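Local coordinates for protein N-(5'-phosphoribosyl)anthranilate isomerase (Pyrococcus furiosus, PDB 4AAJ) that catalyses the isomerisation of N-(5-phospho-beta-D-ribosyl)anthranilate to 1-(2-carboxyphenylamino)-1-deoxy-D-ribulose 5-phosphate, step three of five from chorismate to tryptophan, at residues V79-W84 against P104-T109; K120-P125 against S143-D148; E133-L138 against S168-K173. One frame throughout, in Å; residues are numbered along the deposited sequence.

Interaction 1: V79-W84 against P104-T109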
# COMPACT_ATOMS: atom_id res chain seq x y z
N VAL A 79 4.60 -14.26 5.91
CA VAL A 79 5.38 -14.89 4.85
C VAL A 79 4.65 -16.11 4.29
O VAL A 79 4.66 -16.36 3.09
CB VAL A 79 6.77 -15.34 5.37
CG1 VAL A 79 7.55 -16.05 4.27
CG2 VAL A 79 7.56 -14.15 5.91
N GLY A 80 4.00 -16.86 5.18
CA GLY A 80 3.50 -18.20 4.86
C GLY A 80 2.22 -18.24 4.04
O GLY A 80 1.23 -17.56 4.36
N PHE A 81 2.25 -19.05 2.98
CA PHE A 81 1.07 -19.29 2.15
C PHE A 81 -0.16 -19.54 3.01
O PHE A 81 -1.21 -18.93 2.81
CB PHE A 81 1.31 -20.46 1.19
CG PHE A 81 0.04 -20.99 0.56
CD1 PHE A 81 -0.64 -20.25 -0.40
CD2 PHE A 81 -0.47 -22.24 0.94
CE1 PHE A 81 -1.82 -20.73 -0.96
CE2 PHE A 81 -1.64 -22.73 0.38
CZ PHE A 81 -2.32 -21.97 -0.56
N SER A 82 -0.04 -20.45 3.97
CA SER A 82 -1.20 -20.85 4.77
C SER A 82 -1.66 -19.86 5.85
O SER A 82 -2.84 -19.82 6.19
CB SER A 82 -1.03 -22.26 5.33
OG SER A 82 -0.91 -23.17 4.25
N GLU A 83 -0.75 -19.05 6.40
CA GLU A 83 -1.23 -17.99 7.29
C GLU A 83 -1.97 -16.91 6.50
O GLU A 83 -2.93 -16.37 7.00
CB GLU A 83 -0.16 -17.40 8.22
CG GLU A 83 1.12 -16.92 7.55
CD GLU A 83 2.17 -16.44 8.55
OE1 GLU A 83 1.84 -16.23 9.74
OE2 GLU A 83 3.34 -16.27 8.14
N TRP A 84 -1.51 -16.61 5.29
CA TRP A 84 -2.26 -15.73 4.37
C TRP A 84 -3.64 -16.25 4.06
O TRP A 84 -4.63 -15.53 4.20
CB TRP A 84 -1.48 -15.48 3.09
CG TRP A 84 -0.58 -14.28 3.21
CD1 TRP A 84 0.81 -14.26 3.27
CD2 TRP A 84 -1.01 -12.89 3.31
NE1 TRP A 84 1.27 -12.97 3.38
CE2 TRP A 84 0.22 -12.09 3.41
CE3 TRP A 84 -2.25 -12.23 3.30
CZ2 TRP A 84 0.19 -10.71 3.51
CZ3 TRP A 84 -2.25 -10.84 3.39
CH2 TRP A 84 -1.07 -10.09 3.50
N PRO A 104 6.97 -16.11 -4.89
CA PRO A 104 6.08 -15.96 -6.04
C PRO A 104 5.01 -17.06 -6.08
O PRO A 104 3.84 -16.77 -6.38
CB PRO A 104 7.03 -16.13 -7.23
CG PRO A 104 8.34 -15.61 -6.72
CD PRO A 104 8.39 -16.02 -5.28
N GLN A 105 5.39 -18.29 -5.74
CA GLN A 105 4.46 -19.43 -5.77
C GLN A 105 3.29 -19.26 -4.81
O GLN A 105 2.16 -19.66 -5.10
CB GLN A 105 5.18 -20.75 -5.49
CG GLN A 105 6.10 -21.22 -6.60
CD GLN A 105 7.45 -20.51 -6.64
OE1 GLN A 105 7.73 -19.61 -5.84
NE2 GLN A 105 8.29 -20.91 -7.58
N THR A 106 3.57 -18.67 -3.65
CA THR A 106 2.56 -18.38 -2.65
C THR A 106 1.60 -17.31 -3.17
O THR A 106 0.38 -17.46 -3.09
CB THR A 106 3.23 -17.90 -1.34
OG1 THR A 106 3.88 -19.01 -0.71
CG2 THR A 106 2.21 -17.29 -0.39
N ILE A 107 2.16 -16.24 -3.71
CA ILE A 107 1.35 -15.16 -4.26
C ILE A 107 0.45 -15.68 -5.39
O ILE A 107 -0.74 -15.38 -5.44
CB ILE A 107 2.24 -13.98 -4.71
CG1 ILE A 107 2.72 -13.20 -3.48
CG2 ILE A 107 1.49 -13.10 -5.71
CD1 ILE A 107 3.85 -12.23 -3.75
N ASP A 108 1.03 -16.49 -6.28
CA ASP A 108 0.27 -17.01 -7.40
C ASP A 108 -0.88 -17.91 -6.96
O ASP A 108 -1.99 -17.82 -7.49
CB ASP A 108 1.18 -17.74 -8.39
CG ASP A 108 0.56 -17.86 -9.77
OD1 ASP A 108 -0.07 -16.89 -10.24
OD2 ASP A 108 0.70 -18.94 -10.38
N THR A 109 -0.62 -18.78 -5.98
CA THR A 109 -1.64 -19.69 -5.47
C THR A 109 -2.75 -18.98 -4.69
O THR A 109 -3.92 -19.36 -4.78
CB THR A 109 -1.02 -20.84 -4.63
OG1 THR A 109 0.03 -21.46 -5.38
CG2 THR A 109 -2.07 -21.88 -4.27
O HOH W 1 5.70 -18.06 1.04

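Interaction 2: K120-P125 against S143-D148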
# COMPACT_ATOMS: atom_id res chain seq x y z
N LYS A 120 2.13 -6.14 -3.94
CA LYS A 120 3.35 -6.52 -3.24
C LYS A 120 4.25 -5.31 -3.04
O LYS A 120 4.41 -4.49 -3.95
CB LYS A 120 4.12 -7.67 -3.92
CG LYS A 120 5.44 -7.94 -3.19
CD LYS A 120 6.12 -9.26 -3.51
CE LYS A 120 7.59 -9.18 -3.09
NZ LYS A 120 7.81 -9.49 -1.65
N ALA A 121 4.81 -5.20 -1.84
CA ALA A 121 5.72 -4.13 -1.45
C ALA A 121 7.17 -4.47 -1.73
O ALA A 121 7.63 -5.56 -1.40
CB ALA A 121 5.55 -3.81 0.03
N PHE A 122 7.88 -3.52 -2.33
CA PHE A 122 9.30 -3.67 -2.60
C PHE A 122 10.03 -2.46 -2.00
O PHE A 122 9.61 -1.31 -2.18
CB PHE A 122 9.57 -3.78 -4.11
CG PHE A 122 9.02 -5.03 -4.74
CD1 PHE A 122 7.70 -5.07 -5.22
CD2 PHE A 122 9.81 -6.17 -4.89
CE1 PHE A 122 7.19 -6.21 -5.82
CE2 PHE A 122 9.30 -7.32 -5.49
CZ PHE A 122 7.99 -7.34 -5.96
N ARG A 123 11.12 -2.73 -1.28
CA ARG A 123 11.93 -1.67 -0.72
C ARG A 123 12.80 -1.03 -1.80
O ARG A 123 13.44 -1.72 -2.59
CB ARG A 123 12.78 -2.19 0.46
CG ARG A 123 13.82 -1.20 0.98
CD ARG A 123 13.19 0.01 1.66
NE ARG A 123 13.13 -0.14 3.12
CZ ARG A 123 12.32 0.57 3.91
NH1 ARG A 123 11.49 1.47 3.40
NH2 ARG A 123 12.34 0.37 5.22
N VAL A 124 12.79 0.30 -1.85
CA VAL A 124 13.77 1.03 -2.65
C VAL A 124 14.85 1.56 -1.70
O VAL A 124 14.57 1.82 -0.52
CB VAL A 124 13.14 2.18 -3.48
CG1 VAL A 124 12.14 1.64 -4.49
CG2 VAL A 124 12.49 3.24 -2.59
N PRO A 125 16.09 1.71 -2.20
CA PRO A 125 17.20 2.24 -1.40
C PRO A 125 16.93 3.65 -0.82
O PRO A 125 16.29 4.47 -1.47
CB PRO A 125 18.35 2.31 -2.41
CG PRO A 125 18.03 1.28 -3.44
CD PRO A 125 16.53 1.26 -3.54
N SER A 143 9.46 -8.66 -11.74
CA SER A 143 8.99 -9.60 -12.76
C SER A 143 9.04 -11.07 -12.29
O SER A 143 8.45 -11.94 -12.94
CB SER A 143 9.76 -9.41 -14.08
OG SER A 143 11.13 -9.74 -13.95
N ARG A 144 9.72 -11.33 -11.18
CA ARG A 144 9.77 -12.65 -10.54
C ARG A 144 8.45 -13.01 -9.83
O ARG A 144 8.02 -14.16 -9.82
CB ARG A 144 10.94 -12.70 -9.56
CG ARG A 144 11.15 -14.03 -8.85
CD ARG A 144 12.30 -13.92 -7.86
NE ARG A 144 12.11 -14.77 -6.69
CZ ARG A 144 12.80 -14.67 -5.56
NH1 ARG A 144 13.74 -13.74 -5.43
NH2 ARG A 144 12.55 -15.49 -4.55
N TYR A 145 7.81 -12.00 -9.23
CA TYR A 145 6.49 -12.18 -8.62
C TYR A 145 5.42 -11.83 -9.65
O TYR A 145 5.70 -11.13 -10.62
CB TYR A 145 6.36 -11.31 -7.37
CG TYR A 145 7.40 -11.61 -6.31
CD1 TYR A 145 8.69 -11.11 -6.42
CD2 TYR A 145 7.10 -12.39 -5.20
CE1 TYR A 145 9.66 -11.39 -5.46
CE2 TYR A 145 8.05 -12.67 -4.23
CZ TYR A 145 9.32 -12.17 -4.37
OH TYR A 145 10.28 -12.44 -3.41
N ASN A 146 4.21 -12.33 -9.46
CA ASN A 146 3.10 -12.05 -10.37
C ASN A 146 2.06 -11.16 -9.68
O ASN A 146 0.86 -11.46 -9.67
CB ASN A 146 2.49 -13.37 -10.87
CG ASN A 146 1.34 -13.16 -11.84
OD1 ASN A 146 1.44 -12.36 -12.77
ND2 ASN A 146 0.24 -13.88 -11.63
N ALA A 147 2.54 -10.06 -9.11
CA ALA A 147 1.67 -9.16 -8.34
C ALA A 147 0.83 -8.29 -9.25
O ALA A 147 1.28 -7.88 -10.32
CB ALA A 147 2.50 -8.31 -7.38
N ASP A 148 -0.41 -8.03 -8.84
CA ASP A 148 -1.33 -7.15 -9.56
C ASP A 148 -0.95 -5.67 -9.48
O ASP A 148 -1.32 -4.88 -10.35
CB ASP A 148 -2.75 -7.34 -9.05
CG ASP A 148 -3.26 -8.75 -9.26
OD1 ASP A 148 -3.43 -9.13 -10.44
OD2 ASP A 148 -3.44 -9.49 -8.27
O HOH W 2 10.50 -10.17 -1.45

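Interaction 3: E133-L138 against S168-K173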
# COMPACT_ATOMS: atom_id res chain seq x y z
N GLU A 133 20.58 1.48 -12.64
CA GLU A 133 20.88 0.06 -12.43
C GLU A 133 20.11 -0.52 -11.26
O GLU A 133 19.70 -1.68 -11.31
CB GLU A 133 22.39 -0.14 -12.25
CG GLU A 133 23.15 0.01 -13.56
CD GLU A 133 24.45 0.77 -13.40
OE1 GLU A 133 25.04 0.70 -12.31
OE2 GLU A 133 24.87 1.44 -14.38
N ASP A 134 19.92 0.27 -10.21
CA ASP A 134 19.08 -0.13 -9.08
C ASP A 134 17.62 -0.30 -9.50
O ASP A 134 16.96 -1.22 -9.02
CB ASP A 134 19.20 0.87 -7.92
CG ASP A 134 20.44 0.63 -7.07
OD1 ASP A 134 21.10 -0.43 -7.22
OD2 ASP A 134 20.77 1.51 -6.24
N ALA A 135 17.15 0.56 -10.40
CA ALA A 135 15.81 0.45 -10.97
C ALA A 135 15.67 -0.84 -11.78
O ALA A 135 14.70 -1.58 -11.60
CB ALA A 135 15.46 1.65 -11.82
N ASN A 136 16.65 -1.11 -12.64
CA ASN A 136 16.63 -2.33 -13.45
C ASN A 136 16.72 -3.59 -12.59
O ASN A 136 16.10 -4.61 -12.90
CB ASN A 136 17.73 -2.29 -14.52
CG ASN A 136 17.34 -1.45 -15.72
OD1 ASN A 136 16.15 -1.27 -16.02
ND2 ASN A 136 18.33 -0.93 -16.43
N ARG A 137 17.47 -3.52 -11.49
CA ARG A 137 17.58 -4.63 -10.55
C ARG A 137 16.24 -4.92 -9.84
O ARG A 137 15.82 -6.08 -9.73
CB ARG A 137 18.64 -4.36 -9.50
CG ARG A 137 18.88 -5.53 -8.56
CD ARG A 137 19.17 -5.06 -7.15
NE ARG A 137 18.54 -5.94 -6.17
CZ ARG A 137 18.76 -5.91 -4.85
NH1 ARG A 137 19.61 -5.04 -4.33
NH2 ARG A 137 18.12 -6.77 -4.06
N LEU A 138 15.60 -3.87 -9.34
CA LEU A 138 14.29 -4.04 -8.70
C LEU A 138 13.25 -4.54 -9.70
O LEU A 138 12.38 -5.33 -9.34
CB LEU A 138 13.83 -2.73 -8.04
CG LEU A 138 12.66 -2.78 -7.06
CD1 LEU A 138 13.04 -3.46 -5.75
CD2 LEU A 138 12.20 -1.36 -6.80
N SER A 168 11.40 6.94 -9.59
CA SER A 168 11.11 7.58 -10.88
C SER A 168 11.21 6.64 -12.08
O SER A 168 10.35 6.63 -12.95
CB SER A 168 12.05 8.77 -11.11
OG SER A 168 11.55 9.95 -10.51
N LEU A 169 12.28 5.85 -12.10
CA LEU A 169 12.61 4.98 -13.23
C LEU A 169 11.85 3.65 -13.22
O LEU A 169 11.55 3.10 -14.28
CB LEU A 169 14.11 4.73 -13.27
CG LEU A 169 14.98 5.99 -13.42
CD1 LEU A 169 16.41 5.67 -13.04
CD2 LEU A 169 14.90 6.58 -14.83
N VAL A 170 11.55 3.14 -12.03
CA VAL A 170 10.68 1.97 -11.92
C VAL A 170 9.27 2.38 -12.37
O VAL A 170 8.63 1.67 -13.14
CB VAL A 170 10.65 1.36 -10.50
CG1 VAL A 170 9.78 0.11 -10.47
CG2 VAL A 170 12.05 1.00 -10.03
N ALA A 171 8.82 3.55 -11.91
CA ALA A 171 7.47 4.05 -12.21
C ALA A 171 7.26 4.27 -13.72
O ALA A 171 6.14 4.12 -14.22
CB ALA A 171 7.18 5.31 -11.43
N ARG A 172 8.34 4.61 -14.42
CA ARG A 172 8.30 4.78 -15.88
C ARG A 172 8.07 3.46 -16.62
O ARG A 172 7.42 3.44 -17.67
CB ARG A 172 9.57 5.47 -16.38
CG ARG A 172 9.56 6.98 -16.19
CD ARG A 172 10.79 7.61 -16.82
NE ARG A 172 10.74 7.57 -18.28
CZ ARG A 172 11.81 7.61 -19.07
NH1 ARG A 172 13.03 7.69 -18.56
NH2 ARG A 172 11.65 7.57 -20.39
N LYS A 173 8.59 2.37 -16.07
CA LYS A 173 8.48 1.05 -16.68
C LYS A 173 7.18 0.32 -16.32
O LYS A 173 6.61 -0.38 -17.16
CB LYS A 173 9.68 0.18 -16.32
CG LYS A 173 10.97 0.53 -17.05
CD LYS A 173 11.21 -0.38 -18.25
CE LYS A 173 12.51 -0.03 -18.96
NZ LYS A 173 12.67 -0.80 -20.23

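Interaction 1: V79-W84 against P104-T109
Phe81 lies against Thr106 and Thr109 where the first turns of two successive outer helices of the TIM barrel, 81-91 and 104-114, meet at the surface. Van der Waals packing makes up most of the contact. The methyl CG2 of Thr106 abuts the backbone of the other helix, 3.4 Å from Phe81 CA. Thr106 OG1 sits 3.5 Å from Phe81 CB. With CG anti to the backbone N (chi1 165°), the Phe81 ring is carried on past Thr106 to Thr109, nearly one helical turn further, whose side chain it crosses at about a right angle. There Phe81 CE1 approaches Thr109 CG2 to 3.5 Å, obliquely to the ring plane, while the carbonyl O of Thr106 lies near that plane at the ring edge. Leu110 and Glu113 of helix 104-114 also touch the Phe81 side chain. Replacing Phe81 by an alanine would probably open a gap beside Thr109 and strip its CG2 of the aromatic neighbour, with only the Thr106 end of the contact kept.

One water links the two segments, donating to Val79 O, just ahead of the first helix, at 2.9 Å and hydrogen-bonded to Thr106 OG1 at 2.7 Å.

Other polar bonds stay within each segment. Gly80 is the N-cap of its helix, and Glu83 supplies its half of a capping box: Glu83 OE2 takes the Gly80 N-H through the anti lone pair, at 3.1 Å and a fairly straight 164°. The same oxygen accepts a longer bond from Val79 N, arriving from above the carboxylate plane. On the facing helix Gln105 O is gripped twice: besides the helix bond from Thr109 N it accepts one from the hydroxyl of the same residue, Thr109 OG1 donating to Gln105 O at 2.8 Å.

Interaction 2: K120-P125 against S143-D148
Lys120 turns its CG anti to the backbone N and runs extended, which brings CE over one face of the Tyr145 ring, and a bend at chi4 (85°) then sets where NZ goes; Tyr145 has CG anti to its carbonyl carbon, a setting that directs the ring toward Lys120 and Phe122. The methylene Lys120 CE stands almost on the ring normal, 8° off it, and 3.6 Å from the Tyr145 ring centroid: a CH-pi contact over the middle of the face. Beyond it Lys120 NZ makes a cation-pi interaction, 4.4 Å from the same Tyr145 centroid. A water ties the two ends together, accepting from Lys120 NZ at 2.8 Å and hydrogen-bonded to Tyr145 OH at 3.0 Å. The water and the aromatic face are both likely to stabilise the ammonium charge.

Phe122, two residues along the strand, comes to the same face of Tyr145 but edge first. Phe122 CZ is 3.9 Å from Tyr145 CD1, and the ring planes stand at 75° in an offset edge-to-face pair with centroids 5.7 Å apart. At the foot of the lysine, Lys120 CB packs on Ala147 CB at 3.9 Å, where the chain leaving the helix passes close to the strand. The hydroxyl of Tyr145 also lies over the centre of the Arg144 guanidinium face.

The contact belongs to the beta-alpha-beta unit of strand 117-123, helix 131-144 and strand 149-153, and joins the first strand to the link between helix and second strand. Lys120 and Phe122 bond through their backbones to strand 149-153, and both side chains point into the helix layer outside the barrel. There Pro104 and Ile107 of helix 104-114 touch Tyr145, while Leu138 and Ile142 of helix 131-144 pack on Phe122.

Interaction 3: E133-L138 against S168-K173
The helix segments containing Ala135 and Val170 cross at -48°, their axes 8.8 Å apart at closest approach, and the backbones come nearest at this pair, with 5.4 Å between Ala135 CA and Val170 CA. The small alanine side chain is consistent with that approach. Ala135 CB meets Leu169 CB at 3.7 Å and Val170 CG2 at 3.9 Å, and so touches two consecutive residues of the facing helix. Val170 points CG1 anti to its backbone N (chi1 -177°), which turns the other methyl, CG2, toward helix 131-144. That one methyl serves two partners: besides Ala135, Val170 CG2 touches Leu138 CD2 at 4.0 Å, three residues on. Leu138 and Val170 cross at about a right angle.

All the contacts across the two segments are apolar. On the barrel side Leu152 of strand 149-153 touches both Leu138 and Val170, so the strand between the two helices in the chain also lies beneath their junction. Leu139 and Ile142 extend the cover over Val170 along helix 131-144. Neighbouring helices packed on one another and on the strand below are the outer layer of the (beta/alpha)8, or TIM, barrel, here the helices that precede and follow its sixth strand.

The three contacts follow one another round one flank of the barrel. Interactions 1 and 2, centres about 14 Å apart, meet through helix 104-114: Pro104 CD lies 3.5 Å from Tyr145 CE2, and Ile107 CD1 lies 3.6 Å from Tyr145 CD2. Interactions 2 and 3, centres about 11 Å apart, share helix 131-144, and Leu138 bridges them, Leu138 CD2 lying 3.8 Å from Val124 CG1. Interactions 1 and 3 do not touch; their nearest atoms are about 11 Å apart. Interactions 1 and 3 join helices of the shell, and interaction 2 ties a barrel strand to it. As in other TIM-barrel enzymes, the active site is expected at the C-terminal ends of the strands.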